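Long-range contacts in 3-polyprenyl-4-hydroxybenzoate decarboxylase and related decarboxylases (Pelotomaculum thermopropionicum, PDB 6H6X), which is a prenylated-FMN-dependent decarboxylase of the UbiD family (HmfF) that interconverts 2,5-furandicarboxylic acid and 2-furoic acid: residues K50-T58 and D112-P120; K81-C92 and V208-L217. The protein carries 8 engineered substitutions. One frame throughout, in Å; residues are numbered along the deposited sequence.

Contact 1 (K50-T58 and D112-P120)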
loop_
_atom_site.group_PDB
_atom_site.type_symbol
_atom_site.label_atom_id
_atom_site.label_comp_id
_atom_site.label_asym_id
_atom_site.label_seq_id
_atom_site.Cartn_x
_atom_site.Cartn_y
_atom_site.Cartn_z
ATOM N N LYS B 50 5.082 -0.400 35.309
ATOM C CA LYS B 50 5.139 -1.263 36.464
ATOM C C LYS B 50 6.567 -1.290 36.987
ATOM O O LYS B 50 7.486 -1.722 36.284
ATOM C CB LYS B 50 4.669 -2.669 36.100
ATOM C CG LYS B 50 4.576 -3.616 37.299
ATOM C CD LYS B 50 3.847 -4.923 36.990
ATOM C CE LYS B 50 4.675 -5.928 36.191
ATOM N NZ LYS B 50 5.909 -6.380 36.893
ATOM N N GLY B 51 6.725 -0.814 38.221
ATOM C CA GLY B 51 8.002 -0.863 38.933
ATOM C C GLY B 51 8.752 0.457 38.983
ATOM O O GLY B 51 9.871 0.491 39.507
ATOM N N TYR B 52 8.153 1.530 38.447
ATOM C CA TYR B 52 8.883 2.788 38.207
ATOM C C TYR B 52 8.014 4.036 38.378
ATOM O O TYR B 52 6.839 4.023 38.032
ATOM C CB TYR B 52 9.429 2.805 36.761
ATOM C CG TYR B 52 10.424 1.706 36.456
ATOM C CD1 TYR B 52 11.774 1.852 36.781
ATOM C CD2 TYR B 52 10.015 0.515 35.865
ATOM C CE1 TYR B 52 12.688 0.850 36.512
ATOM C CE2 TYR B 52 10.922 -0.482 35.597
ATOM C CZ TYR B 52 12.255 -0.307 35.905
ATOM O OH TYR B 52 13.154 -1.310 35.640
ATOM N N ALA B 53 8.598 5.123 38.886
ATOM C CA ALA B 53 7.938 6.440 38.838
ATOM C C ALA B 53 8.151 7.126 37.477
ATOM O O ALA B 53 7.395 8.027 37.098
ATOM C CB ALA B 53 8.451 7.334 39.963
ATOM N N VAL B 54 9.162 6.689 36.735
ATOM C CA VAL B 54 9.517 7.352 35.460
ATOM C C VAL B 54 8.582 6.911 34.313
ATOM O O VAL B 54 8.485 5.727 34.048
ATOM C CB VAL B 54 10.992 7.033 35.120
ATOM C CG1 VAL B 54 11.367 7.541 33.716
ATOM C CG2 VAL B 54 11.913 7.597 36.210
ATOM N N PRO B 55 7.922 7.848 33.614
ATOM C CA PRO B 55 7.180 7.504 32.413
ATOM C C PRO B 55 8.066 7.218 31.184
ATOM O O PRO B 55 9.257 7.523 31.219
ATOM C CB PRO B 55 6.314 8.728 32.154
ATOM C CG PRO B 55 7.010 9.829 32.771
ATOM C CD PRO B 55 7.867 9.295 33.875
ATOM N N VAL B 56 7.469 6.586 30.155
ATOM C CA VAL B 56 8.160 6.193 28.928
ATOM C C VAL B 56 7.421 6.819 27.784
ATOM O O VAL B 56 6.200 6.786 27.761
ATOM C CB VAL B 56 8.217 4.690 28.769
ATOM C CG1 VAL B 56 8.716 4.300 27.374
ATOM C CG2 VAL B 56 9.141 4.103 29.826
ATOM N N VAL B 57 8.142 7.458 26.852
ATOM C CA VAL B 57 7.501 8.007 25.665
ATOM C C VAL B 57 8.056 7.239 24.436
ATOM O O VAL B 57 9.213 6.806 24.404
ATOM C CB VAL B 57 7.642 9.535 25.601
ATOM C CG1 VAL B 57 9.070 9.973 25.298
ATOM C CG2 VAL B 57 6.725 10.143 24.597
ATOM N N THR B 58 7.196 7.002 23.463
ATOM C CA THR B 58 7.615 6.372 22.212
ATOM C C THR B 58 6.891 7.027 21.035
ATOM O O THR B 58 5.833 7.600 21.216
ATOM C CB THR B 58 7.463 4.849 22.231
ATOM O OG1 THR B 58 8.132 4.271 21.082
ATOM C CG2 THR B 58 6.016 4.446 22.267
ATOM N N ASP B 112 22.555 1.498 39.594
ATOM C CA ASP B 112 21.789 0.365 39.068
ATOM C C ASP B 112 20.797 0.856 38.002
ATOM O O ASP B 112 19.721 1.409 38.345
ATOM C CB ASP B 112 21.063 -0.380 40.215
ATOM C CG ASP B 112 20.527 -1.772 39.791
ATOM O OD1 ASP B 112 20.130 -1.983 38.617
ATOM O OD2 ASP B 112 20.483 -2.667 40.651
ATOM N N LEU B 113 21.147 0.625 36.724
ATOM C CA LEU B 113 20.376 1.207 35.606
ATOM C C LEU B 113 18.940 0.706 35.563
ATOM O O LEU B 113 17.993 1.514 35.509
ATOM C CB LEU B 113 21.061 0.972 34.264
ATOM C CG LEU B 113 22.367 1.721 33.995
ATOM C CD1 LEU B 113 22.873 1.295 32.634
ATOM C CD2 LEU B 113 22.221 3.239 34.043
ATOM N N LEU B 114 18.773 -0.620 35.636
ATOM C CA LEU B 114 17.425 -1.205 35.679
ATOM C C LEU B 114 16.560 -0.804 36.857
ATOM O O LEU B 114 15.329 -0.809 36.719
ATOM C CB LEU B 114 17.441 -2.737 35.589
ATOM C CG LEU B 114 17.195 -3.376 34.217
ATOM C CD1 LEU B 114 16.838 -4.860 34.389
ATOM C CD2 LEU B 114 16.091 -2.684 33.408
ATOM N N LYS B 115 17.161 -0.479 38.000
ATOM C CA LYS B 115 16.380 0.055 39.126
ATOM C C LYS B 115 15.914 1.481 38.857
ATOM O O LYS B 115 14.794 1.831 39.218
ATOM C CB LYS B 115 17.150 0.016 40.461
ATOM C CG LYS B 115 17.172 -1.345 41.163
ATOM C CD LYS B 115 16.806 -1.265 42.653
ATOM C CE LYS B 115 17.827 -0.498 43.490
ATOM N NZ LYS B 115 19.132 -1.205 43.673
ATOM N N MET B 116 16.761 2.312 38.241
ATOM C CA MET B 116 16.394 3.721 38.015
ATOM C C MET B 116 15.451 3.937 36.844
ATOM O O MET B 116 14.580 4.825 36.884
ATOM C CB MET B 116 17.632 4.552 37.732
ATOM C CG MET B 116 18.656 4.600 38.843
ATOM S SD MET B 116 20.151 5.390 38.238
ATOM C CE MET B 116 19.454 6.946 37.745
ATOM N N LEU B 117 15.632 3.142 35.791
ATOM C CA LEU B 117 15.042 3.488 34.498
ATOM C C LEU B 117 14.200 2.358 33.924
ATOM O O LEU B 117 14.604 1.171 33.927
ATOM C CB LEU B 117 16.138 3.821 33.513
ATOM C CG LEU B 117 17.082 4.966 33.907
ATOM C CD1 LEU B 117 18.124 5.135 32.822
ATOM C CD2 LEU B 117 16.325 6.268 34.163
ATOM N N PRO B 118 13.030 2.718 33.406
ATOM C CA PRO B 118 12.111 1.749 32.842
ATOM C C PRO B 118 12.550 1.315 31.424
ATOM O O PRO B 118 11.879 1.589 30.475
ATOM C CB PRO B 118 10.806 2.529 32.804
ATOM C CG PRO B 118 11.248 3.943 32.532
ATOM C CD PRO B 118 12.502 4.091 33.329
ATOM N N ILE B 119 13.653 0.601 31.329
ATOM C CA ILE B 119 14.207 0.247 30.065
ATOM C C ILE B 119 13.420 -0.954 29.575
ATOM O O ILE B 119 13.495 -2.007 30.192
ATOM C CB ILE B 119 15.695 -0.073 30.174
ATOM C CG1 ILE B 119 16.430 1.154 30.703
ATOM C CG2 ILE B 119 16.272 -0.522 28.835
ATOM C CD1 ILE B 119 17.821 0.882 31.144
ATOM N N PRO B 120 12.716 -0.821 28.425
ATOM C CA PRO B 120 11.853 -1.893 27.940
ATOM C C PRO B 120 12.553 -3.086 27.371
ATOM O O PRO B 120 13.714 -3.002 26.970
ATOM C CB PRO B 120 11.052 -1.220 26.808
ATOM C CG PRO B 120 11.289 0.258 26.951
ATOM C CD PRO B 120 12.672 0.331 27.504
#

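Contact 2 (K81-C92 and V208-L217). With K (potassium ion), chain G; MN (manganese (II) ion), chain H.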
loop_
_atom_site.group_PDB
_atom_site.type_symbol
_atom_site.label_atom_id
_atom_site.label_comp_id
_atom_site.label_asym_id
_atom_site.label_seq_id
_atom_site.Cartn_x
_atom_site.Cartn_y
_atom_site.Cartn_z
ATOM N N LYS B 81 16.874 21.269 3.417
ATOM C CA LYS B 81 17.292 21.807 4.726
ATOM C C LYS B 81 18.289 20.876 5.435
ATOM O O LYS B 81 19.282 21.334 5.987
ATOM C CB LYS B 81 16.107 22.140 5.636
ATOM C CG LYS B 81 16.433 23.324 6.549
ATOM C CD LYS B 81 15.771 23.289 7.923
ATOM C CE LYS B 81 15.876 24.631 8.650
ATOM N NZ LYS B 81 17.279 25.128 8.682
ATOM N N LEU B 82 18.063 19.551 5.360
ATOM C CA LEU B 82 18.976 18.599 6.018
ATOM C C LEU B 82 20.351 18.626 5.358
ATOM O O LEU B 82 21.357 18.693 6.053
ATOM C CB LEU B 82 18.391 17.178 6.102
ATOM C CG LEU B 82 19.209 16.134 6.890
ATOM C CD1 LEU B 82 19.599 16.603 8.295
ATOM C CD2 LEU B 82 18.428 14.824 6.981
ATOM N N ALA B 83 20.401 18.636 4.029
ATOM C CA ALA B 83 21.712 18.671 3.320
ATOM C C ALA B 83 22.509 19.989 3.558
ATOM O O ALA B 83 23.747 19.993 3.694
ATOM C CB ALA B 83 21.500 18.445 1.825
ATOM N N ALA B 84 21.773 21.088 3.631
ATOM C CA ALA B 84 22.337 22.401 4.028
ATOM C C ALA B 84 22.946 22.369 5.440
ATOM O O ALA B 84 24.054 22.912 5.659
ATOM C CB ALA B 84 21.258 23.507 3.959
ATOM N N ALA B 85 22.230 21.747 6.400
ATOM C CA ALA B 85 22.806 21.581 7.751
ATOM C C ALA B 85 24.060 20.721 7.759
ATOM O O ALA B 85 25.013 21.012 8.507
ATOM C CB ALA B 85 21.787 21.029 8.714
ATOM N N VAL B 86 24.097 19.667 6.937
ATOM C CA VAL B 86 25.301 18.829 6.848
ATOM C C VAL B 86 26.455 19.590 6.217
ATOM O O VAL B 86 27.596 19.460 6.667
ATOM C CB VAL B 86 25.061 17.521 6.069
ATOM C CG1 VAL B 86 26.368 16.726 5.900
ATOM C CG2 VAL B 86 24.027 16.660 6.809
ATOM N N GLU B 87 26.163 20.383 5.192
ATOM C CA GLU B 87 27.208 21.170 4.498
ATOM C C GLU B 87 27.708 22.313 5.390
ATOM O O GLU B 87 28.916 22.569 5.417
ATOM C CB GLU B 87 26.703 21.672 3.108
ATOM C CG GLU B 87 27.472 22.809 2.397
ATOM C CD GLU B 87 28.924 22.514 1.983
ATOM O OE1 GLU B 87 29.494 21.466 2.366
ATOM O OE2 GLU B 87 29.510 23.366 1.272
ATOM N N ASN B 88 26.796 22.957 6.129
ATOM C CA ASN B 88 27.137 24.127 6.955
ATOM C C ASN B 88 26.835 23.951 8.447
ATOM O O ASN B 88 25.895 24.538 8.963
ATOM C CB ASN B 88 26.412 25.373 6.409
ATOM C CG ASN B 88 26.864 25.727 4.999
ATOM O OD1 ASN B 88 26.137 25.474 4.039
ATOM N ND2 ASN B 88 28.089 26.250 4.862
ATOM N N PRO B 89 27.643 23.162 9.150
ATOM C CA PRO B 89 27.412 23.022 10.589
ATOM C C PRO B 89 27.639 24.331 11.346
ATOM O O PRO B 89 28.367 25.174 10.873
ATOM C CB PRO B 89 28.442 21.990 11.029
ATOM C CG PRO B 89 28.969 21.375 9.771
ATOM C CD PRO B 89 28.812 22.401 8.700
ATOM N N VAL B 90 27.045 24.439 12.523
ATOM C CA VAL B 90 26.990 25.662 13.334
ATOM C C VAL B 90 27.499 25.310 14.724
ATOM O O VAL B 90 27.032 24.350 15.298
ATOM C CB VAL B 90 25.528 26.158 13.417
ATOM C CG1 VAL B 90 25.276 27.072 14.605
ATOM C CG2 VAL B 90 25.141 26.862 12.125
ATOM N N PRO B 91 28.447 26.089 15.279
ATOM C CA PRO B 91 28.920 25.709 16.620
ATOM C C PRO B 91 27.833 25.638 17.711
ATOM O O PRO B 91 26.823 26.343 17.665
ATOM C CB PRO B 91 29.945 26.799 16.958
ATOM C CG PRO B 91 30.516 27.179 15.614
ATOM C CD PRO B 91 29.346 27.079 14.654
ATOM N N CYS B 92 28.063 24.733 18.652
ATOM C CA CYS B 92 27.247 24.594 19.852
ATOM C C CYS B 92 27.786 25.550 20.895
ATOM O O CYS B 92 28.959 25.945 20.853
ATOM C CB CYS B 92 27.328 23.152 20.378
ATOM S SG CYS B 92 26.593 21.954 19.241
ATOM N N VAL B 208 33.161 15.484 10.902
ATOM C CA VAL B 208 32.143 16.525 11.132
ATOM C C VAL B 208 31.226 16.120 12.279
ATOM O O VAL B 208 30.700 15.001 12.348
ATOM C CB VAL B 208 31.384 16.992 9.859
ATOM C CG1 VAL B 208 30.813 15.844 9.099
ATOM C CG2 VAL B 208 30.271 17.974 10.195
ATOM N N ASP B 209 31.059 17.080 13.178
ATOM C CA ASP B 209 30.445 16.867 14.467
ATOM C C ASP B 209 28.933 16.939 14.263
ATOM O O ASP B 209 28.363 17.983 13.903
ATOM C CB ASP B 209 30.971 17.939 15.435
ATOM C CG ASP B 209 30.287 17.925 16.786
ATOM O OD1 ASP B 209 29.437 17.055 17.053
ATOM O OD2 ASP B 209 30.617 18.814 17.596
ATOM N N GLU B 210 28.268 15.806 14.483
ATOM C CA GLU B 210 26.811 15.806 14.346
ATOM C C GLU B 210 26.078 16.713 15.312
ATOM O O GLU B 210 24.968 17.135 15.005
ATOM C CB GLU B 210 26.251 14.401 14.399
ATOM C CG GLU B 210 26.679 13.613 13.177
ATOM C CD GLU B 210 27.926 12.777 13.400
ATOM O OE1 GLU B 210 28.768 13.055 14.309
ATOM O OE2 GLU B 210 28.022 11.792 12.648
ATOM N N LEU B 211 26.671 17.071 16.435
ATOM C CA LEU B 211 25.995 18.074 17.330
ATOM C C LEU B 211 25.914 19.467 16.667
ATOM O O LEU B 211 24.965 20.201 16.872
ATOM C CB LEU B 211 26.702 18.163 18.685
ATOM C CG LEU B 211 26.693 16.900 19.535
ATOM C CD1 LEU B 211 27.350 17.189 20.884
ATOM C CD2 LEU B 211 25.289 16.341 19.766
ATOM N N GLU B 212 26.892 19.779 15.831
ATOM C CA GLU B 212 26.909 21.008 15.016
ATOM C C GLU B 212 25.909 20.976 13.891
ATOM O O GLU B 212 25.293 21.998 13.557
ATOM C CB GLU B 212 28.335 21.274 14.492
ATOM C CG GLU B 212 29.262 21.577 15.650
ATOM C CD GLU B 212 30.667 22.012 15.261
ATOM O OE1 GLU B 212 31.122 21.777 14.115
ATOM O OE2 GLU B 212 31.345 22.572 16.144
ATOM N N ILE B 213 25.670 19.787 13.349
ATOM C CA ILE B 213 24.584 19.615 12.407
ATOM C C ILE B 213 23.244 19.863 13.105
ATOM O O ILE B 213 22.384 20.599 12.615
ATOM C CB ILE B 213 24.656 18.237 11.731
ATOM C CG1 ILE B 213 25.948 18.129 10.907
ATOM C CG2 ILE B 213 23.475 18.053 10.786
ATOM C CD1 ILE B 213 26.323 16.709 10.541
ATOM N N ALA B 214 23.079 19.295 14.286
ATOM C CA ALA B 214 21.851 19.531 15.050
ATOM C C ALA B 214 21.647 21.003 15.340
ATOM O O ALA B 214 20.551 21.502 15.218
ATOM C CB ALA B 214 21.908 18.763 16.369
ATOM N N SER B 215 22.707 21.676 15.742
ATOM C CA SER B 215 22.695 23.133 15.940
ATOM C C SER B 215 22.163 23.897 14.732
ATOM O O SER B 215 21.294 24.713 14.878
ATOM C CB SER B 215 24.119 23.616 16.250
ATOM O OG SER B 215 24.218 24.087 17.536
ATOM N N ALA B 216 22.669 23.597 13.542
ATOM C CA ALA B 216 22.121 24.192 12.300
ATOM C C ALA B 216 20.651 23.921 12.018
ATOM O O ALA B 216 20.013 24.703 11.323
ATOM C CB ALA B 216 22.943 23.759 11.090
ATOM N N LEU B 217 20.112 22.792 12.489
ATOM C CA LEU B 217 18.717 22.469 12.193
ATOM C C LEU B 217 17.778 23.162 13.158
ATOM O O LEU B 217 16.591 23.349 12.868
ATOM C CB LEU B 217 18.474 20.951 12.281
ATOM C CG LEU B 217 19.105 20.006 11.248
ATOM C CD1 LEU B 217 18.865 18.565 11.605
ATOM C CD2 LEU B 217 18.498 20.298 9.905
HETATM K K K G . 26.398 9.727 12.685
HETATM MN MN MN H . 30.042 10.728 12.184
HETATM O O HOH W 1 28.763 10.388 10.191
#

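Contact 1 (K50-T58 and D112-P120)
Y52 lays its phenol ring over P118 while its hydroxyl reaches back to the helix 113-116, so one side chain makes both main links of this contact. The first is a CH-pi interaction: P118 CA lies 3.6 Å from the centroid of the Y52 ring, only 7° off the ring normal. P118 CB adds an apolar contact, 3.7 Å from Y52 CD2. With CG anti to the carbonyl carbon (chi1 -62°), the Y52 ring projects across the 112-120 backbone.

The polar link is the hydrogen bond from Y52 OH to L114 O, the acceptor lying in the ring plane at its edge; the modelled 2.5 Å is very short and its exact value doubtful. L114 O is the carbonyl that an i+4 N-H would take in a longer helix, but that position is P118, whose nitrogen carries no hydrogen; the tyrosine supplies a donor instead. L117 O approaches the same ring obliquely, 3.2 Å from Y52 CE1, and also accepts a weak bond from I119 N across the inverse gamma turn centred on P118.

Apolar contacts also reach the pyrrolidine of P118. V54 CG1 meets P118 CD at 3.7 Å, the two side chains crossing at about a right angle, and V56 CG2 presses on P118 CG at 3.4 Å, tighter than usual for two carbons. Y286, from the strand 286-287 beside strand 56-58, touches both V54 and P118. At the other end of the helix, D112 is the N-cap, with a weak bond from K115 N to D112 OD1.

A proline packed under a tyrosine ring and against two valines here joins strand 56-58 and the loop before it to helix 113-116 and the proline-containing turn that follows, and so the UbiD N-terminal region to the Rift-related region.

Contact 2 (K81-C92 and V208-L217)
A85 meets A216 and L217 at the centre of a helix-helix packing, where the axes of 81-87, the C-terminal end of helix 75-87, and 210-217 approach to 8.3 Å, their N-to-C directions 131° apart. The small A85 CB rests 3.8 Å from A216 CB and 3.6 Å from L217 CD2, a closeness consistent with the small size of the alanine pair. I213 lies alongside, its CG2 facing A85 and V86, while L217 CD1 reaches obliquely to L82 CD1; helix 294-315 packs on L82 as well.

Beyond N88 the chain leaves the helix and wraps round helix 210-217. P89 CB bears on E212 CB at 3.5 Å, and the P89 ring meets V208 CG2 at about a right angle. V90 N then bonds E212 O at 3.2 Å, nearly straight at 170°, coming from above the carbonyl plane; the helical donor A216 N uses the opposite face, so one oxygen is gripped from both sides. S215 OG gives a weak bond to P91 O and is also hydrogen-bonded with L222 N.

At the helix start, D209 is the N-cap residue, its OD1 accepting from L211 N, and D209 OD2 pairs with R146. E210, with CB turned away from segment 81-92, bends at chi2 (95°) toward the metals: its OE2 bridges manganese at 2.3 Å and potassium at 2.6 Å.

The segments of contact 1 and contact 2 alternate along the chain, so 81-92 lies between the two halves of contact 1 in sequence. In space they are well separated: their centres are 32 Å apart and their nearest atoms about 18 Å, with no touch. Each joins the UbiD N-terminal region to the Rift-related region. They differ in their relation to the prenylated FMN. In contact 1 the side chain of V56 is about 14 Å from the cofactor, away from the metal and cofactor sites, whereas contact 2 carries E210, which touches the cofactor and shares manganese with N147 and H169; the side chain of V208 lies about 8 Å from the cofactor.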